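Local coordinates for cell division control protein 45 cdc45 putative (Entamoeba histolytica, PDB 6CC2), which probably acts in eukaryotic DNA replication as the Cdc45 component of the replicative CMG helicase, and may regulate replication through a conformational switch, at residues A[34-38]-A[181-186]; A[79-85]-A[102-108]. All blocks are in the same frame, centred on the assembly; numbering follows the deposited sequence.

Contact 1 (A[34-38]-A[181-186]); sequences DAIVC and SVGRVA
Asp34 OD1 is gripped twice: Ser181 OG donates to it at 2.7 Å on its syn side, and Gly183 N reaches it at 3.1 Å from well above the carboxylate plane. The other oxygen, OD2, takes the hydrogen of Val182 N at 2.9 Å, again from above the plane. A carboxylate on one helix is thus bound at the N-terminus of a second, nearly parallel helix, in what is probably the DHH-like part of Cdc45, as in its RecJ relatives. Ser181 is the N-cap, its OG accepting from Arg184 N at 3.0 Å while donating to Asp34. The backbone amides of Val182 and Gly183, together with the helix dipole, would be expected to stabilise the negative charge. With CG anti to the backbone N (chi1 -164°), the Asp34 carboxylate is carried across to the turn. Asp34 N is in turn bonded to Asp210 on helix 199-213. Beyond the polar cluster the axes of segments 34-38 and 182-186 approach to 7.7 Å, inclined by 13°. Gly183 makes this possible: without a side chain, it lets Val37 CG1 settle 3.8 Å from its CA. Beside this, Cys38 CB lies 3.8 Å from Val182 CG2, and a turn further along the second helix Ala186 CB lies 4.1 Å from Cys38 SG.

Contact 2 (A[79-85]-A[102-108]); sequences TVFFIDC and FVYIIDS
Tyr104 CD2 lies over one face of the Phe81 ring, 3.9 Å above its plane and displaced toward its rim; the two rings are oblique, inclined by 32°. Thr79 CG2 sits in plane at the edge of the Tyr104 ring, 3.7 Å from CD2, and on the reverse of the sheet Ile105 CG1 meets the edge of the Phe82 ring. These are neighbouring strands of a beta-alpha-beta unit in a parallel sheet with helices packed against it. Their backbone ladder alternates, Val80 and Phe82 each donating to one residue of 102-106 and accepting from another, and ends with Asp84 N to Ile106 O, a nearly straight 2.7 Å bond. Past the strands, Asp84 OD1 is held by Ser108 OG at 2.8 Å, through the syn lone pair, and by Ser108 N at 3.2 Å. The carboxylates of Asp84 and Asp107 come within 3.4 Å at their OD1 atoms, each with its own donors, Asp107 bonding His109 ND1 and Gly87 N. Strand 24-29 flanks 79-83 and strand 122-125 flanks 102-106. Helix 61-71 packs on the face bearing Val80 and Phe82, while helix 33-48 meets Ile83 and Ile106 on the other.

The two contacts, with centres about 11 Å apart, illustrate how helix starts gather at the C-terminal ends of parallel strands. The chain runs through both strands of contact 2 between leaving helix 33-48 and entering helix 182-192, and the pair of helices in contact 1 then packs against the ends of those strands. Val182 CG1 is the main point of meeting, 3.4 Å from Ile106 O and 3.6 Å from Asp84 OD1, while Ala35 CA lies 3.7 Å from Ile83 CG2. Cys38 also touches Ile106. Thr32, just ahead of segment 34-38, bonds both Ala35 N and Asp84 OD2, tying helix start to strand end.

Contact 1 (A[34-38]-A[181-186])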
ATOM      1  N   ASP A  34      -2.721  -1.195   5.693  1.00 18.05           N
ATOM      2  CA  ASP A  34      -3.130  -0.394   6.860  1.00 18.69           C
ATOM      3  C   ASP A  34      -4.610  -0.576   7.165  1.00 17.64           C
ATOM      4  O   ASP A  34      -5.012  -0.697   8.329  1.00 17.80           O
ATOM      5  CB  ASP A  34      -2.798   1.076   6.587  1.00 19.64           C
ATOM      6  CG  ASP A  34      -2.806   1.947   7.833  1.00 21.87           C
ATOM      7  OD1 ASP A  34      -2.662   1.456   8.983  1.00 19.56           O
ATOM      8  OD2 ASP A  34      -2.923   3.176   7.639  1.00 21.24           O
ATOM      9  N   ALA A  35      -5.447  -0.601   6.135  1.00 16.57           N
ATOM     10  CA  ALA A  35      -6.869  -0.819   6.348  1.00 16.23           C
ATOM     11  C   ALA A  35      -7.139  -2.195   6.946  1.00 16.35           C
ATOM     12  O   ALA A  35      -7.986  -2.320   7.835  1.00 18.36           O
ATOM     13  CB  ALA A  35      -7.642  -0.646   5.040  1.00 16.92           C
ATOM     14  N   ILE A  36      -6.422  -3.227   6.497  1.00 14.81           N
ATOM     15  CA  ILE A  36      -6.601  -4.558   7.087  1.00 14.42           C
ATOM     16  C   ILE A  36      -6.200  -4.532   8.556  1.00 16.65           C
ATOM     17  O   ILE A  36      -6.862  -5.129   9.421  1.00 17.63           O
ATOM     18  CB  ILE A  36      -5.814  -5.625   6.322  1.00 17.76           C
ATOM     19  CG1 ILE A  36      -6.232  -5.658   4.842  1.00 20.40           C
ATOM     20  CG2 ILE A  36      -6.049  -7.027   6.944  1.00 17.64           C
ATOM     21  CD1 ILE A  36      -5.543  -6.740   4.024  1.00 22.27           C
ATOM     22  N   VAL A  37      -5.094  -3.845   8.862  1.00 16.37           N
ATOM     23  CA  VAL A  37      -4.660  -3.708  10.256  1.00 17.74           C
ATOM     24  C   VAL A  37      -5.759  -3.077  11.097  1.00 16.92           C
ATOM     25  O   VAL A  37      -6.045  -3.514  12.215  1.00 16.77           O
ATOM     26  CB  VAL A  37      -3.363  -2.882  10.327  1.00 18.32           C
ATOM     27  CG1 VAL A  37      -3.074  -2.419  11.744  1.00 18.04           C
ATOM     28  CG2 VAL A  37      -2.188  -3.682   9.733  1.00 20.29           C
ATOM     29  N   CYS A  38      -6.377  -1.998  10.588  1.00 17.70           N
ATOM     30  CA  CYS A  38      -7.439  -1.339  11.333  1.00 18.26           C
ATOM     31  C   CYS A  38      -8.591  -2.300  11.591  1.00 19.22           C
ATOM     32  O   CYS A  38      -9.038  -2.462  12.734  1.00 21.20           O
ATOM     33  CB  CYS A  38      -7.891  -0.092  10.565  1.00 20.50           C
ATOM     34  SG  CYS A  38      -9.204   0.862  11.365  1.00 20.17           S
ATOM     35  N   SER A 181      -1.956   6.766  10.400  1.00 18.21           N
ATOM     36  CA  SER A 181      -2.354   5.417   9.981  1.00 18.11           C
ATOM     37  C   SER A 181      -3.705   5.048  10.570  1.00 18.62           C
ATOM     38  O   SER A 181      -3.995   5.383  11.713  1.00 19.60           O
ATOM     39  CB  SER A 181      -1.274   4.430  10.458  1.00 18.51           C
ATOM     40  OG  SER A 181      -1.792   3.204  10.878  1.00 19.84           O
ATOM     41  N   VAL A 182      -4.531   4.362   9.778  1.00 16.52           N
ATOM     42  CA  VAL A 182      -5.848   3.961  10.280  1.00 16.08           C
ATOM     43  C   VAL A 182      -5.715   2.863  11.335  1.00 18.95           C
ATOM     44  O   VAL A 182      -6.526   2.774  12.285  1.00 19.42           O
ATOM     45  CB  VAL A 182      -6.796   3.549   9.143  1.00 18.86           C
ATOM     46  CG1 VAL A 182      -7.122   4.764   8.265  1.00 20.63           C
ATOM     47  CG2 VAL A 182      -6.195   2.409   8.272  1.00 19.92           C
ATOM     48  N   GLY A 183      -4.723   2.003  11.204  1.00 19.97           N
ATOM     49  CA  GLY A 183      -4.431   1.056  12.272  1.00 19.58           C
ATOM     50  C   GLY A 183      -4.024   1.726  13.564  1.00 20.13           C
ATOM     51  O   GLY A 183      -4.364   1.250  14.654  1.00 20.73           O
ATOM     52  N   ARG A 184      -3.310   2.847  13.468  1.00 18.24           N
ATOM     53  CA  ARG A 184      -2.920   3.587  14.656  1.00 20.77           C
ATOM     54  C   ARG A 184      -4.142   4.148  15.384  1.00 21.76           C
ATOM     55  O   ARG A 184      -4.181   4.175  16.621  1.00 22.46           O
ATOM     56  CB  ARG A 184      -1.960   4.712  14.258  1.00 19.97           C
ATOM     57  CG  ARG A 184      -1.672   5.692  15.325  1.00 22.31           C
ATOM     58  CD  ARG A 184      -0.843   5.093  16.463  1.00 32.07           C
ATOM     59  NE  ARG A 184      -0.339   6.148  17.340  1.00 35.84           N
ATOM     60  CZ  ARG A 184       0.839   6.750  17.190  1.00 35.29           C
ATOM     61  NH1 ARG A 184       1.659   6.390  16.212  1.00 34.09           N
ATOM     62  NH2 ARG A 184       1.203   7.703  18.029  1.00 33.45           N
ATOM     63  N   VAL A 185      -5.153   4.592  14.631  1.00 20.31           N
ATOM     64  CA  VAL A 185      -6.375   5.088  15.253  1.00 21.88           C
ATOM     65  C   VAL A 185      -7.087   3.963  15.995  1.00 22.26           C
ATOM     66  O   VAL A 185      -7.599   4.162  17.103  1.00 21.90           O
ATOM     67  CB  VAL A 185      -7.293   5.736  14.203  1.00 25.00           C
ATOM     68  CG1 VAL A 185      -8.648   6.105  14.841  1.00 27.43           C
ATOM     69  CG2 VAL A 185      -6.652   6.967  13.610  1.00 25.33           C
ATOM     70  N   ALA A 186      -7.151   2.772  15.391  1.00 21.83           N
ATOM     71  CA  ALA A 186      -7.782   1.642  16.076  1.00 20.20           C
ATOM     72  C   ALA A 186      -7.038   1.316  17.367  1.00 19.69           C
ATOM     73  O   ALA A 186      -7.668   1.064  18.416  1.00 19.96           O
ATOM     74  CB  ALA A 186      -7.838   0.424  15.163  1.00 17.52           C
TER

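Contact 2 (A[79-85]-A[102-108])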
ATOM      1  N   THR A  79     -24.490  -0.343  12.504  1.00 28.75           N
ATOM      2  CA  THR A  79     -23.361   0.556  12.470  1.00 25.96           C
ATOM      3  C   THR A  79     -22.504   0.172  11.270  1.00 23.66           C
ATOM      4  O   THR A  79     -22.345  -1.020  10.982  1.00 26.17           O
ATOM      5  CB  THR A  79     -22.512   0.452  13.740  1.00 31.10           C
ATOM      6  OG1 THR A  79     -23.294   0.753  14.886  1.00 34.61           O
ATOM      7  CG2 THR A  79     -21.351   1.413  13.697  1.00 27.40           C
ATOM      8  N   VAL A  80     -21.950   1.170  10.591  1.00 23.49           N
ATOM      9  CA  VAL A  80     -20.964   0.930   9.538  1.00 26.45           C
ATOM     10  C   VAL A  80     -19.707   1.723   9.860  1.00 26.01           C
ATOM     11  O   VAL A  80     -19.775   2.854  10.359  1.00 23.47           O
ATOM     12  CB  VAL A  80     -21.494   1.301   8.135  1.00 26.52           C
ATOM     13  CG1 VAL A  80     -22.713   0.480   7.826  1.00 23.01           C
ATOM     14  CG2 VAL A  80     -21.779   2.795   8.037  1.00 30.44           C
ATOM     15  N   PHE A  81     -18.561   1.108   9.585  1.00 23.84           N
ATOM     16  CA  PHE A  81     -17.263   1.764   9.596  1.00 22.47           C
ATOM     17  C   PHE A  81     -16.733   1.772   8.170  1.00 22.02           C
ATOM     18  O   PHE A  81     -16.761   0.738   7.501  1.00 24.10           O
ATOM     19  CB  PHE A  81     -16.268   1.014  10.486  1.00 21.74           C
ATOM     20  CG  PHE A  81     -16.499   1.199  11.931  1.00 21.30           C
ATOM     21  CD1 PHE A  81     -17.449   0.437  12.602  1.00 24.65           C
ATOM     22  CD2 PHE A  81     -15.758   2.132  12.655  1.00 21.46           C
ATOM     23  CE1 PHE A  81     -17.642   0.594  13.962  1.00 25.44           C
ATOM     24  CE2 PHE A  81     -15.967   2.288  14.016  1.00 21.85           C
ATOM     25  CZ  PHE A  81     -16.913   1.530  14.659  1.00 25.39           C
ATOM     26  N   PHE A  82     -16.268   2.929   7.714  1.00 18.36           N
ATOM     27  CA  PHE A  82     -15.555   3.068   6.453  1.00 20.81           C
ATOM     28  C   PHE A  82     -14.082   3.244   6.794  1.00 21.06           C
ATOM     29  O   PHE A  82     -13.714   4.183   7.523  1.00 19.49           O
ATOM     30  CB  PHE A  82     -16.085   4.258   5.659  1.00 21.19           C
ATOM     31  CG  PHE A  82     -17.552   4.156   5.299  1.00 25.23           C
ATOM     32  CD1 PHE A  82     -18.118   2.940   4.948  1.00 30.81           C
ATOM     33  CD2 PHE A  82     -18.355   5.272   5.325  1.00 28.73           C
ATOM     34  CE1 PHE A  82     -19.462   2.844   4.613  1.00 31.63           C
ATOM     35  CE2 PHE A  82     -19.703   5.187   4.985  1.00 26.52           C
ATOM     36  CZ  PHE A  82     -20.258   3.963   4.627  1.00 25.45           C
ATOM     37  N   ILE A  83     -13.247   2.324   6.305  1.00 18.78           N
ATOM     38  CA  ILE A  83     -11.830   2.274   6.678  1.00 17.79           C
ATOM     39  C   ILE A  83     -10.961   2.666   5.484  1.00 19.86           C
ATOM     40  O   ILE A  83     -10.957   1.985   4.451  1.00 20.14           O
ATOM     41  CB  ILE A  83     -11.458   0.880   7.210  1.00 18.25           C
ATOM     42  CG1 ILE A  83     -12.289   0.561   8.457  1.00 21.64           C
ATOM     43  CG2 ILE A  83      -9.965   0.794   7.507  1.00 19.03           C
ATOM     44  CD1 ILE A  83     -12.091  -0.849   8.996  1.00 27.72           C
ATOM     45  N   ASP A  84     -10.200   3.752   5.674  1.00 19.73           N
ATOM     46  CA  ASP A  84      -9.233   4.307   4.700  1.00 20.42           C
ATOM     47  C   ASP A  84      -9.917   4.750   3.415  1.00 22.37           C
ATOM     48  O   ASP A  84      -9.307   4.823   2.361  1.00 22.17           O
ATOM     49  CB  ASP A  84      -8.071   3.350   4.417  1.00 20.85           C
ATOM     50  CG  ASP A  84      -6.696   4.065   4.445  1.00 28.93           C
ATOM     51  OD1 ASP A  84      -6.645   5.273   4.776  1.00 26.97           O
ATOM     52  OD2 ASP A  84      -5.661   3.419   4.148  1.00 30.16           O
ATOM     53  N   CYS A  85     -11.200   5.083   3.507  1.00 19.78           N
ATOM     54  CA  CYS A  85     -11.939   5.708   2.427  1.00 21.78           C
ATOM     55  C   CYS A  85     -13.081   6.512   3.037  1.00 21.41           C
ATOM     56  O   CYS A  85     -13.354   6.415   4.238  1.00 21.95           O
ATOM     57  CB  CYS A  85     -12.480   4.674   1.439  1.00 22.43           C
ATOM     58  SG  CYS A  85     -13.638   3.473   2.155  1.00 22.22           S
ATOM     59  N   PHE A 102     -25.630   4.259  12.360  1.00 29.54           N
ATOM     60  CA  PHE A 102     -24.440   4.912  12.903  1.00 28.75           C
ATOM     61  C   PHE A 102     -23.301   4.747  11.906  1.00 30.00           C
ATOM     62  O   PHE A 102     -22.928   3.621  11.564  1.00 30.36           O
ATOM     63  CB  PHE A 102     -24.100   4.330  14.277  1.00 28.53           C
ATOM     64  CG  PHE A 102     -25.091   4.705  15.339  1.00 31.20           C
ATOM     65  CD1 PHE A 102     -26.292   4.027  15.453  1.00 34.97           C
ATOM     66  CD2 PHE A 102     -24.827   5.751  16.209  1.00 31.23           C
ATOM     67  CE1 PHE A 102     -27.230   4.391  16.426  1.00 38.72           C
ATOM     68  CE2 PHE A 102     -25.743   6.116  17.174  1.00 35.58           C
ATOM     69  CZ  PHE A 102     -26.949   5.440  17.288  1.00 39.35           C
ATOM     70  N   VAL A 103     -22.778   5.871  11.421  1.00 27.45           N
ATOM     71  CA  VAL A 103     -21.773   5.900  10.372  1.00 27.37           C
ATOM     72  C   VAL A 103     -20.491   6.463  10.963  1.00 26.25           C
ATOM     73  O   VAL A 103     -20.461   7.613  11.415  1.00 27.30           O
ATOM     74  CB  VAL A 103     -22.230   6.731   9.161  1.00 30.22           C
ATOM     75  CG1 VAL A 103     -21.095   6.842   8.144  1.00 29.89           C
ATOM     76  CG2 VAL A 103     -23.481   6.114   8.539  1.00 35.62           C
ATOM     77  N   TYR A 104     -19.431   5.651  10.949  1.00 22.56           N
ATOM     78  CA  TYR A 104     -18.123   6.063  11.433  1.00 21.56           C
ATOM     79  C   TYR A 104     -17.109   5.919  10.318  1.00 19.55           C
ATOM     80  O   TYR A 104     -17.177   4.991   9.498  1.00 21.78           O
ATOM     81  CB  TYR A 104     -17.691   5.247  12.661  1.00 23.27           C
ATOM     82  CG  TYR A 104     -18.602   5.472  13.842  1.00 22.66           C
ATOM     83  CD1 TYR A 104     -18.591   6.688  14.514  1.00 24.38           C
ATOM     84  CD2 TYR A 104     -19.474   4.491  14.277  1.00 25.76           C
ATOM     85  CE1 TYR A 104     -19.441   6.923  15.595  1.00 28.39           C
ATOM     86  CE2 TYR A 104     -20.317   4.714  15.353  1.00 27.16           C
ATOM     87  CZ  TYR A 104     -20.298   5.924  16.005  1.00 30.55           C
ATOM     88  OH  TYR A 104     -21.140   6.161  17.068  1.00 32.44           O
ATOM     89  N   ILE A 105     -16.149   6.833  10.297  1.00 19.96           N
ATOM     90  CA  ILE A 105     -15.114   6.853   9.278  1.00 20.48           C
ATOM     91  C   ILE A 105     -13.751   6.927   9.956  1.00 19.05           C
ATOM     92  O   ILE A 105     -13.502   7.815  10.778  1.00 19.55           O
ATOM     93  CB  ILE A 105     -15.306   8.032   8.305  1.00 20.88           C
ATOM     94  CG1 ILE A 105     -16.640   7.885   7.571  1.00 23.45           C
ATOM     95  CG2 ILE A 105     -14.134   8.099   7.324  1.00 18.64           C
ATOM     96  CD1 ILE A 105     -16.973   9.074   6.678  1.00 25.27           C
ATOM     97  N   ILE A 106     -12.868   5.988   9.607  1.00 18.28           N
ATOM     98  CA  ILE A 106     -11.477   6.003  10.039  1.00 19.85           C
ATOM     99  C   ILE A 106     -10.651   6.031   8.750  1.00 17.75           C
ATOM    100  O   ILE A 106     -10.478   5.006   8.095  1.00 20.44           O
ATOM    101  CB  ILE A 106     -11.110   4.799  10.896  1.00 20.32           C
ATOM    102  CG1 ILE A 106     -12.014   4.684  12.109  1.00 22.46           C
ATOM    103  CG2 ILE A 106      -9.642   4.911  11.378  1.00 22.09           C
ATOM    104  CD1 ILE A 106     -11.777   3.418  12.941  1.00 24.64           C
ATOM    105  N   ASP A 107     -10.151   7.205   8.387  1.00 19.32           N
ATOM    106  CA  ASP A 107      -9.538   7.406   7.064  1.00 18.37           C
ATOM    107  C   ASP A 107      -8.303   8.275   7.245  1.00 22.54           C
ATOM    108  O   ASP A 107      -8.335   9.277   7.968  1.00 24.43           O
ATOM    109  CB  ASP A 107     -10.552   8.070   6.120  1.00 19.14           C
ATOM    110  CG  ASP A 107     -10.080   8.154   4.697  1.00 23.03           C
ATOM    111  OD1 ASP A 107      -8.907   7.801   4.425  1.00 23.81           O
ATOM    112  OD2 ASP A 107     -10.877   8.585   3.823  1.00 25.40           O
ATOM    113  N   SER A 108      -7.214   7.895   6.588  1.00 20.23           N
ATOM    114  CA  SER A 108      -5.972   8.651   6.696  1.00 19.19           C
ATOM    115  C   SER A 108      -5.878   9.825   5.720  1.00 20.97           C
ATOM    116  O   SER A 108      -4.977  10.656   5.875  1.00 19.74           O
ATOM    117  CB  SER A 108      -4.765   7.723   6.470  1.00 22.83           C
ATOM    118  OG  SER A 108      -4.742   7.235   5.130  1.00 22.91           O
TER